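Transcriptional regulator, MarR family (Methanosarcina mazei, PDB 3S2W) probably binds DNA and regulates transcription, as a two-chain member of the MarR family of winged helix-turn-helix proteins. Local coordinates at residues A[28-31]-A[32-36]; A[116-119]-A[120-124]; A[135-138]-A[139-142]. All coordinates share one frame; numbering follows the deposited sequence.

The three contacts lie on three helices of one MarR-type chain and follow one another along it. Contact 1 is a run of about two and a half turns of helix 23-43, and contact 2 lies near the start of helix 112-133. Contact 3 is the loop and first turn that open helix 138-157, the next helix after that of contact 2. Contact 1 is centred about 20 Å from each of the other two, whose centres are about 24 Å apart; none touches another. Contacts 1 and 3 both meet the second subunit, in the helical part where MarR proteins pair. Contact 2 meets it through Lys122, while its inward side joins helix 112-133 to helices 53-61 and 23-43.

Contact 1 (A[28-31]-A[32-36])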
# COMPACT_ATOMS: atom_id res chain seq x y z
N ILE A 28 -3.80 0.05 6.74
CA ILE A 28 -2.77 0.59 5.87
C ILE A 28 -2.89 0.10 4.43
O ILE A 28 -2.93 0.90 3.50
CB ILE A 28 -1.38 0.30 6.47
CG1 ILE A 28 -1.21 1.18 7.72
CG2 ILE A 28 -0.26 0.50 5.45
CD1 ILE A 28 0.08 0.97 8.45
N SER A 29 -2.99 -1.22 4.25
CA SER A 29 -3.24 -1.80 2.93
C SER A 29 -4.46 -1.21 2.23
O SER A 29 -4.44 -0.99 1.03
CB SER A 29 -3.46 -3.30 3.06
OG SER A 29 -2.51 -3.85 3.94
N TYR A 30 -5.53 -0.97 2.98
CA TYR A 30 -6.73 -0.40 2.38
C TYR A 30 -6.58 1.07 2.00
O TYR A 30 -7.02 1.49 0.93
CB TYR A 30 -7.94 -0.57 3.29
CG TYR A 30 -8.58 -1.94 3.18
CD1 TYR A 30 -9.57 -2.19 2.23
CD2 TYR A 30 -8.20 -2.99 4.02
CE1 TYR A 30 -10.16 -3.44 2.11
CE2 TYR A 30 -8.78 -4.24 3.91
CZ TYR A 30 -9.76 -4.46 2.95
OH TYR A 30 -10.35 -5.69 2.83
N LEU A 31 -5.97 1.85 2.89
CA LEU A 31 -5.81 3.27 2.61
C LEU A 31 -4.92 3.41 1.38
O LEU A 31 -5.21 4.20 0.46
CB LEU A 31 -5.26 4.00 3.82
CG LEU A 31 -6.24 4.17 4.98
CD1 LEU A 31 -5.51 4.53 6.24
CD2 LEU A 31 -7.29 5.20 4.66
N TYR A 32 -3.87 2.62 1.34
CA TYR A 32 -3.03 2.55 0.16
C TYR A 32 -3.83 2.29 -1.12
O TYR A 32 -3.66 2.99 -2.12
CB TYR A 32 -1.97 1.47 0.31
CG TYR A 32 -1.22 1.24 -0.98
CD1 TYR A 32 -0.24 2.14 -1.41
CD2 TYR A 32 -1.49 0.13 -1.77
CE1 TYR A 32 0.45 1.93 -2.60
CE2 TYR A 32 -0.82 -0.08 -2.95
CZ TYR A 32 0.16 0.82 -3.37
OH TYR A 32 0.84 0.60 -4.55
N ARG A 33 -4.69 1.28 -1.10
CA ARG A 33 -5.42 0.92 -2.32
C ARG A 33 -6.45 1.95 -2.69
O ARG A 33 -6.63 2.23 -3.87
CB ARG A 33 -6.06 -0.46 -2.20
CG ARG A 33 -5.01 -1.54 -2.11
CD ARG A 33 -5.60 -2.93 -2.24
NE ARG A 33 -4.72 -3.88 -1.58
CZ ARG A 33 -4.99 -4.47 -0.42
NH1 ARG A 33 -4.10 -5.30 0.10
NH2 ARG A 33 -6.15 -4.24 0.20
N TYR A 34 -7.14 2.48 -1.69
CA TYR A 34 -8.10 3.55 -1.92
C TYR A 34 -7.35 4.73 -2.53
O TYR A 34 -7.78 5.33 -3.52
CB TYR A 34 -8.77 3.99 -0.61
CG TYR A 34 -9.63 2.92 0.05
CD1 TYR A 34 -10.05 1.80 -0.66
CD2 TYR A 34 -10.03 3.05 1.37
CE1 TYR A 34 -10.82 0.84 -0.07
CE2 TYR A 34 -10.81 2.10 1.97
CZ TYR A 34 -11.21 0.99 1.25
OH TYR A 34 -12.01 0.05 1.87
N GLY A 35 -6.22 5.04 -1.90
CA GLY A 35 -5.36 6.10 -2.37
C GLY A 35 -5.03 5.93 -3.84
O GLY A 35 -5.07 6.91 -4.59
N GLN A 36 -4.73 4.70 -4.27
CA GLN A 36 -4.26 4.48 -5.63
C GLN A 36 -5.41 4.66 -6.59
O GLN A 36 -5.22 5.07 -7.73
CB GLN A 36 -3.62 3.09 -5.83
CG GLN A 36 -2.24 2.87 -5.15
CD GLN A 36 -1.23 3.99 -5.38
OE1 GLN A 36 -0.39 3.94 -6.30
NE2 GLN A 36 -1.27 5.00 -4.51
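Tyr30 and Tyr34 sit one helical turn apart on helix 23-43, and their side chains meet at a slant. The ring centroids are 5.8 Å apart and the planes are inclined by 59°, so this is neither a stack nor an edge-to-face pair. The hydroxyl end does the touching: Tyr34 OH lies 3.3 Å from Tyr30 CD1. The second torsion of Tyr34 is only -16°, which turns a face of its ring to the backbone of Tyr30. Tyr30 O lies over that face, toward the rim, 3.1 Å from Tyr34 CG. The same oxygen accepts a straight bond from Tyr34 N at 2.8 Å.

Arg33 reaches back along the helix. Its chain is extended from CG to NE and runs past Ser29 O, with CG 3.2 Å from that oxygen. Ser29 CB lies over one face of the guanidinium, 3.6 Å from NH1. Arg33 NH2 stands above the centre of the Tyr30 ring. The cation-pi geometry is well aligned but long, at most a weak attraction. Ser29 OG turns instead to Gly25 O, one turn earlier.

Tyr32 leaves the helix another way. Its CG lies opposite the backbone N (chi1 171°). Ser29 O lies beside its CB, near the ring plane at the edge, while Gln36 CG covers part of one face. The ring stacks on Tyr32 of the second subunit.

Leu31 packs on Leu132 and Tyr34 on Trp128, both of helix 112-133. Tyr30 and Arg33 both pack on Leu74 of the second subunit. The chemistry across this run is therefore mostly aromatic and apolar, over ordinary helix bonds. Leu31 and Tyr34 join the helix to helix 112-133, and Tyr30, Tyr32 and Arg33 carry it into the dimer interface.

Contact 2 (A[116-119]-A[120-124]); sequences KLEP and DMKKI
The carboxylate of Glu118 is the flat group that carries this contact, and Lys122 NZ meets it at one oxygen. NZ approaches OE1 nearly in line with the C-O bond and closes a salt bridge of 2.7 Å. The carboxylate of Asp120 is turned to the backbone instead: OD1 lies 3.1 Å from Leu117 O, and as both atoms are acceptors they share no hydrogen bond. All this lies on helix 112-133, the helix that follows the beta wing in the winged helix-turn-helix fold of MarR proteins.

Glu118 and Lys122 are an i to i+4 pair. Their side chains run side by side and point the same way. Both chains are extended beyond CG, and together they span one turn along the outside of the helix. Lys122 also packs on Glu22 of the second subunit.

Pro119 has no N-H to give, and the helix is kinked where its nitrogen makes no bond to the preceding turn. Regular bonding resumes after it. Leu117 O takes the N-H of Met121 at 3.1 Å and a weak second bond from Asp120 N. Lys122 N bonds Glu118 O at 2.9 Å, nearly straight. Lys123 N then bonds Pro119 O, from above the carbonyl plane.

The inward side is apolar. Leu117 packs on Tyr60 and Tyr93. Met121, modelled as selenomethionine, packs on Phe53, Met57 and Ile43, so this turn joins the helix to helices 53-61 and 23-43. The Met121 chain is bent at its second and third torsions (chi2 -60°, chi3 94°). That bend folds its end back toward the preceding turn, where CE rests 4.1 Å from Leu117 CG.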
# COMPACT_ATOMS: atom_id res chain seq x y z
N LYS A 116 6.86 21.31 -14.73
CA LYS A 116 5.64 22.10 -14.69
C LYS A 116 4.42 21.33 -14.17
O LYS A 116 3.38 21.92 -13.89
CB LYS A 116 5.36 22.75 -16.05
CG LYS A 116 6.37 23.85 -16.39
CD LYS A 116 5.74 24.99 -17.19
CE LYS A 116 6.61 26.25 -17.15
NZ LYS A 116 5.95 27.38 -17.87
N LEU A 117 4.56 20.02 -14.01
CA LEU A 117 3.44 19.21 -13.54
C LEU A 117 3.30 19.26 -12.03
O LEU A 117 2.22 19.03 -11.50
CB LEU A 117 3.60 17.76 -13.98
CG LEU A 117 2.23 17.19 -14.31
CD1 LEU A 117 1.56 18.14 -15.28
CD2 LEU A 117 2.32 15.80 -14.89
N GLU A 118 4.40 19.61 -11.36
CA GLU A 118 4.54 19.49 -9.90
C GLU A 118 3.46 20.13 -9.03
O GLU A 118 3.01 19.51 -8.08
CB GLU A 118 5.93 19.98 -9.46
CG GLU A 118 6.29 19.57 -8.06
CD GLU A 118 7.58 20.22 -7.56
OE1 GLU A 118 7.85 20.12 -6.35
OE2 GLU A 118 8.33 20.82 -8.37
N PRO A 119 3.05 21.38 -9.33
CA PRO A 119 1.97 22.01 -8.56
C PRO A 119 0.69 21.17 -8.62
O PRO A 119 -0.05 21.10 -7.63
CB PRO A 119 1.73 23.34 -9.30
CG PRO A 119 2.99 23.62 -10.01
CD PRO A 119 3.58 22.28 -10.37
N ASP A 120 0.44 20.56 -9.77
CA ASP A 120 -0.75 19.73 -9.95
C ASP A 120 -0.65 18.42 -9.13
O ASP A 120 -1.60 18.04 -8.44
CB ASP A 120 -0.97 19.42 -11.43
CG ASP A 120 -0.93 20.68 -12.31
OD1 ASP A 120 0.20 21.15 -12.64
OD2 ASP A 120 -2.02 21.18 -12.68
N MSE A 121 0.49 17.75 -9.20
CA MSE A 121 0.72 16.54 -8.44
C MSE A 121 0.64 16.80 -6.93
O MSE A 121 -0.05 16.09 -6.19
CB MSE A 121 2.09 15.97 -8.78
CG MSE A 121 2.27 15.66 -10.26
SE MSE A 121 0.99 14.32 -10.91
CE MSE A 121 -0.40 15.51 -11.58
N LYS A 122 1.35 17.81 -6.45
CA LYS A 122 1.35 18.06 -5.02
C LYS A 122 -0.05 18.42 -4.51
O LYS A 122 -0.42 18.09 -3.37
CB LYS A 122 2.42 19.08 -4.63
CG LYS A 122 3.83 18.44 -4.50
CD LYS A 122 4.91 19.44 -4.05
CE LYS A 122 6.27 18.76 -3.82
NZ LYS A 122 7.40 19.74 -3.69
N LYS A 123 -0.84 19.07 -5.38
CA LYS A 123 -2.20 19.46 -5.03
C LYS A 123 -3.15 18.25 -4.96
O LYS A 123 -4.03 18.18 -4.09
CB LYS A 123 -2.76 20.46 -6.04
CG LYS A 123 -4.16 20.91 -5.72
CD LYS A 123 -4.83 21.51 -6.94
CE LYS A 123 -6.16 22.21 -6.62
NZ LYS A 123 -6.85 22.68 -7.87
N ILE A 124 -2.98 17.32 -5.89
CA ILE A 124 -3.72 16.07 -5.89
C ILE A 124 -3.42 15.27 -4.62
O ILE A 124 -4.33 14.70 -4.03
CB ILE A 124 -3.34 15.19 -7.08
CG1 ILE A 124 -3.81 15.82 -8.39
CG2 ILE A 124 -3.93 13.84 -6.89
CD1 ILE A 124 -5.30 15.91 -8.50

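Contact 3 (A[135-138]-A[139-142]); sequences SFDD and RQRR
Asp137 and Gln140 cross at about a right angle at the start of helix 138-157, and they form a capping box. Each side chain serves the other's backbone. Gln140 OE1 accepts the N-H of Asp137 at 2.9 Å, in a nearly straight bond. In return Asp137 OD2 accepts from Gln140 N at 3.0 Å, although the position of OD2 is less certain because it lies too close to a neighbour in the model. The CG of Asp137 stands between its own N and carbonyl carbon (chi1 68°), which swings the carboxylate to the first turn of the helix. The carboxylate and amide planes are inclined by 46°.

Phe136 also crosses Gln140 at about a right angle, with its ring steeply inclined to the amide. CD1 approaches Gln140 CB at 4.0 Å, obliquely to the ring.

Arg141 also reaches back to the loop. Extended from CG to NE, it lays its CG against Phe136 CB at 3.9 Å. It then grips Phe136 O side-on with two nitrogens, NE at 2.9 Å and NH1 at 3.3 Å. The oxygen lies in the guanidinium plane, but NE stands well above the carbonyl plane while NH1 lies in it. A leucine in place of Arg141 would probably leave Phe136 O without both of these donors and the loop freer to move.

Arg142 leads away to a salt bridge with Asp20 of the second subunit, while Phe136 packs on Ile150 of that subunit. The chemistry is that of a capped helix start. Gln140 and Arg141 tie the incoming loop to the first turn. Asp137 probably caps the N-H of Gln140, and its negative charge would probably interact favourably with the positive N-terminal end of the helix.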
# COMPACT_ATOMS: atom_id res chain seq x y z
N SER A 135 -12.29 15.78 9.96
CA SER A 135 -12.69 15.69 11.37
C SER A 135 -11.51 15.83 12.34
O SER A 135 -11.72 15.96 13.53
CB SER A 135 -13.51 14.43 11.68
OG SER A 135 -12.67 13.35 12.05
N PHE A 136 -10.29 15.82 11.81
CA PHE A 136 -9.11 16.10 12.64
C PHE A 136 -8.72 17.58 12.66
O PHE A 136 -8.70 18.23 11.62
CB PHE A 136 -7.91 15.28 12.17
CG PHE A 136 -8.12 13.80 12.26
CD1 PHE A 136 -8.26 13.19 13.49
CD2 PHE A 136 -8.20 13.03 11.11
CE1 PHE A 136 -8.47 11.83 13.59
CE2 PHE A 136 -8.40 11.67 11.20
CZ PHE A 136 -8.53 11.07 12.44
N ASP A 137 -8.41 18.10 13.85
CA ASP A 137 -7.88 19.46 13.93
C ASP A 137 -6.36 19.44 13.80
O ASP A 137 -5.76 18.39 13.65
CB ASP A 137 -8.32 20.17 15.22
CG ASP A 137 -7.70 19.57 16.47
OD1 ASP A 137 -8.38 19.52 17.51
OD2 ASP A 137 -6.52 19.16 16.42
N ASP A 138 -5.74 20.60 13.87
CA ASP A 138 -4.31 20.71 13.63
C ASP A 138 -3.45 19.88 14.57
O ASP A 138 -2.57 19.15 14.11
CB ASP A 138 -3.88 22.18 13.65
CG ASP A 138 -4.40 22.95 12.45
OD1 ASP A 138 -4.75 22.29 11.45
OD2 ASP A 138 -4.45 24.21 12.51
N ARG A 139 -3.69 19.97 15.88
CA ARG A 139 -2.92 19.14 16.80
C ARG A 139 -3.04 17.68 16.39
O ARG A 139 -2.05 16.94 16.43
CB ARG A 139 -3.39 19.29 18.24
CG ARG A 139 -3.20 18.00 19.05
CD ARG A 139 -3.56 18.13 20.53
NE ARG A 139 -2.70 19.08 21.24
CZ ARG A 139 -2.73 19.28 22.55
NH1 ARG A 139 -3.59 18.60 23.31
NH2 ARG A 139 -1.91 20.16 23.12
N GLN A 140 -4.24 17.27 16.00
CA GLN A 140 -4.49 15.85 15.74
C GLN A 140 -3.84 15.40 14.44
O GLN A 140 -3.25 14.33 14.39
CB GLN A 140 -5.99 15.54 15.77
CG GLN A 140 -6.77 16.37 16.78
CD GLN A 140 -8.23 16.00 16.87
OE1 GLN A 140 -9.11 16.67 16.31
NE2 GLN A 140 -8.51 14.92 17.58
N ARG A 141 -3.95 16.21 13.39
CA ARG A 141 -3.25 15.93 12.15
C ARG A 141 -1.76 15.81 12.44
O ARG A 141 -1.05 15.01 11.83
CB ARG A 141 -3.48 17.05 11.15
CG ARG A 141 -4.85 17.07 10.56
CD ARG A 141 -5.19 18.39 9.86
NE ARG A 141 -6.63 18.43 9.62
CZ ARG A 141 -7.20 18.60 8.43
NH1 ARG A 141 -8.53 18.60 8.35
NH2 ARG A 141 -6.47 18.79 7.34
N ARG A 142 -1.29 16.62 13.38
CA ARG A 142 0.14 16.70 13.59
C ARG A 142 0.68 15.45 14.24
O ARG A 142 1.70 14.93 13.82
CB ARG A 142 0.51 17.93 14.42
CG ARG A 142 2.01 18.13 14.59
CD ARG A 142 2.65 18.72 13.34
NE ARG A 142 2.82 17.75 12.27
CZ ARG A 142 3.89 16.98 12.13
NH1 ARG A 142 3.96 16.11 11.11
NH2 ARG A 142 4.88 17.06 13.00